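Putative regulator of transfer genes ArtA (Staphylococcus aureus subsp. aureus USA300, PDB 3GXQ) binds DNA through its ribbon-helix-helix motif and acts as a master regulator of plasmid transmission genes. Local coordinates at residues B[21-24]-B[25-29]. Residues are numbered along the deposited sequence; the frame is centred on the assembly and turned at random.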
loop_
_atom_site.group_PDB
_atom_site.type_symbol
_atom_site.label_atom_id
_atom_site.label_comp_id
_atom_site.label_asym_id
_atom_site.label_seq_id
_atom_site.Cartn_x
_atom_site.Cartn_y
_atom_site.Cartn_z
ATOM N N ASP B 21 9.186 -10.622 0.579
ATOM C CA ASP B 21 9.183 -10.670 2.035
ATOM C C ASP B 21 8.097 -9.749 2.602
ATOM O O ASP B 21 7.414 -10.087 3.567
ATOM C CB ASP B 21 10.562 -10.251 2.566
ATOM C CG ASP B 21 11.132 -9.033 1.829
ATOM O OD1 ASP B 21 11.460 -9.159 0.626
ATOM O OD2 ASP B 21 11.237 -7.951 2.445
ATOM N N MET B 22 7.925 -8.583 1.995
ATOM C CA MET B 22 6.914 -7.656 2.476
ATOM C C MET B 22 5.520 -8.167 2.172
ATOM O O MET B 22 4.602 -7.995 2.971
ATOM C CB MET B 22 7.112 -6.272 1.855
ATOM C CG MET B 22 6.038 -5.245 2.233
ATOM S SD MET B 22 6.493 -3.531 1.822
ATOM C CE MET B 22 6.327 -3.554 0.129
ATOM N N LYS B 23 5.355 -8.808 1.019
ATOM C CA LYS B 23 4.043 -9.321 0.673
ATOM C C LYS B 23 3.654 -10.424 1.636
ATOM O O LYS B 23 2.511 -10.477 2.088
ATOM C CB LYS B 23 4.002 -9.831 -0.765
ATOM C CG LYS B 23 2.616 -10.344 -1.160
ATOM C CD LYS B 23 2.388 -10.363 -2.670
ATOM C CE LYS B 23 0.949 -10.764 -3.005
ATOM N NZ LYS B 23 0.689 -10.683 -4.470
ATOM N N ASP B 24 4.601 -11.305 1.956
ATOM C CA ASP B 24 4.330 -12.385 2.905
ATOM C C ASP B 24 3.864 -11.778 4.219
ATOM O O ASP B 24 3.045 -12.370 4.932
ATOM C CB ASP B 24 5.583 -13.234 3.171
ATOM C CG ASP B 24 6.041 -13.981 1.946
ATOM O OD1 ASP B 24 5.180 -14.507 1.213
ATOM O OD2 ASP B 24 7.258 -14.054 1.706
ATOM N N GLU B 25 4.379 -10.591 4.537
ATOM C CA GLU B 25 4.020 -9.932 5.786
ATOM C C GLU B 25 2.660 -9.290 5.720
ATOM O O GLU B 25 1.950 -9.226 6.728
ATOM C CB GLU B 25 5.068 -8.894 6.156
ATOM C CG GLU B 25 6.150 -9.415 7.079
ATOM C CD GLU B 25 7.383 -8.536 7.064
ATOM O OE1 GLU B 25 7.232 -7.297 7.102
ATOM O OE2 GLU B 25 8.507 -9.084 7.021
ATOM N N ILE B 26 2.290 -8.811 4.535
ATOM C CA ILE B 26 0.979 -8.195 4.371
ATOM C C ILE B 26 -0.030 -9.334 4.421
ATOM O O ILE B 26 -1.108 -9.194 4.983
ATOM C CB ILE B 26 0.861 -7.429 3.032
ATOM C CG1 ILE B 26 1.891 -6.285 2.997
ATOM C CG2 ILE B 26 -0.545 -6.857 2.888
ATOM C CD1 ILE B 26 1.982 -5.580 1.674
ATOM N N ILE B 27 0.343 -10.472 3.848
ATOM C CA ILE B 27 -0.521 -11.642 3.833
ATOM C C ILE B 27 -0.713 -12.214 5.249
ATOM O O ILE B 27 -1.834 -12.579 5.631
ATOM C CB ILE B 27 0.033 -12.724 2.901
ATOM C CG1 ILE B 27 -0.189 -12.306 1.439
ATOM C CG2 ILE B 27 -0.620 -14.058 3.212
ATOM C CD1 ILE B 27 0.471 -13.248 0.431
ATOM N N LYS B 28 0.358 -12.286 6.034
ATOM C CA LYS B 28 0.224 -12.800 7.386
ATOM C C LYS B 28 -0.727 -11.892 8.161
ATOM O O LYS B 28 -1.518 -12.375 8.954
ATOM C CB LYS B 28 1.584 -12.866 8.081
ATOM C CG LYS B 28 1.532 -13.381 9.517
ATOM C CD LYS B 28 2.933 -13.649 10.052
ATOM C CE LYS B 28 3.635 -14.751 9.256
ATOM N NZ LYS B 28 3.066 -16.115 9.501
ATOM N N TYR B 29 -0.663 -10.580 7.924
ATOM C CA TYR B 29 -1.551 -9.627 8.607
ATOM C C TYR B 29 -2.997 -9.822 8.136
ATOM O O TYR B 29 -3.937 -9.720 8.918
ATOM C CB TYR B 29 -1.121 -8.179 8.321
ATOM C CG TYR B 29 -1.987 -7.115 8.993
ATOM C CD1 TYR B 29 -1.671 -6.623 10.257
ATOM C CD2 TYR B 29 -3.135 -6.627 8.375
ATOM C CE1 TYR B 29 -2.479 -5.671 10.888
ATOM C CE2 TYR B 29 -3.954 -5.677 8.999
ATOM C CZ TYR B 29 -3.621 -5.203 10.255
ATOM O OH TYR B 29 -4.438 -4.273 10.882
HETATM O O HOH W 1 7.945 -11.743 6.144
#
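Met22 and Ile26, one helical turn apart, run side by side in the same direction, with Met22 CG 4.1 Å from Ile26 CD1. The next pair round the helix meets at a slant: Ile27 CD1 reaches across to the aliphatic stem of Lys23, 3.9 Å from its CG. CG1 of Ile27 sits beside the backbone N (chi1 -74°), and an extended chi2 (174°) carries CD1 on toward the preceding turn. Beneath these pairs lies the i to i+4 backbone ladder, which includes Ile27 N to Lys23 O at 2.8 Å. Asp21 O is gripped twice, by Glu25 N at 3.2 Å and by a water that also donates to Glu25 OE2 (2.9 Å), so the water bridges carboxylate and backbone between two exposed residues; Glu25 also packs on Leu50 of the second subunit. Lys23, extended beyond CG, donates through NZ to Ser13 O of the second subunit and packs near a DNA phosphate. In helix 20-33, the first helix of the ribbon-helix-helix motif, the later residue of each pair packs within its own chain, Ile26 on Ile45 and Ile27 on Val38, both of helix 38-53, while the earlier one meets the second subunit, Met22 on Arg43 and Lys23 on Val12 in that subunit's strand 12-18.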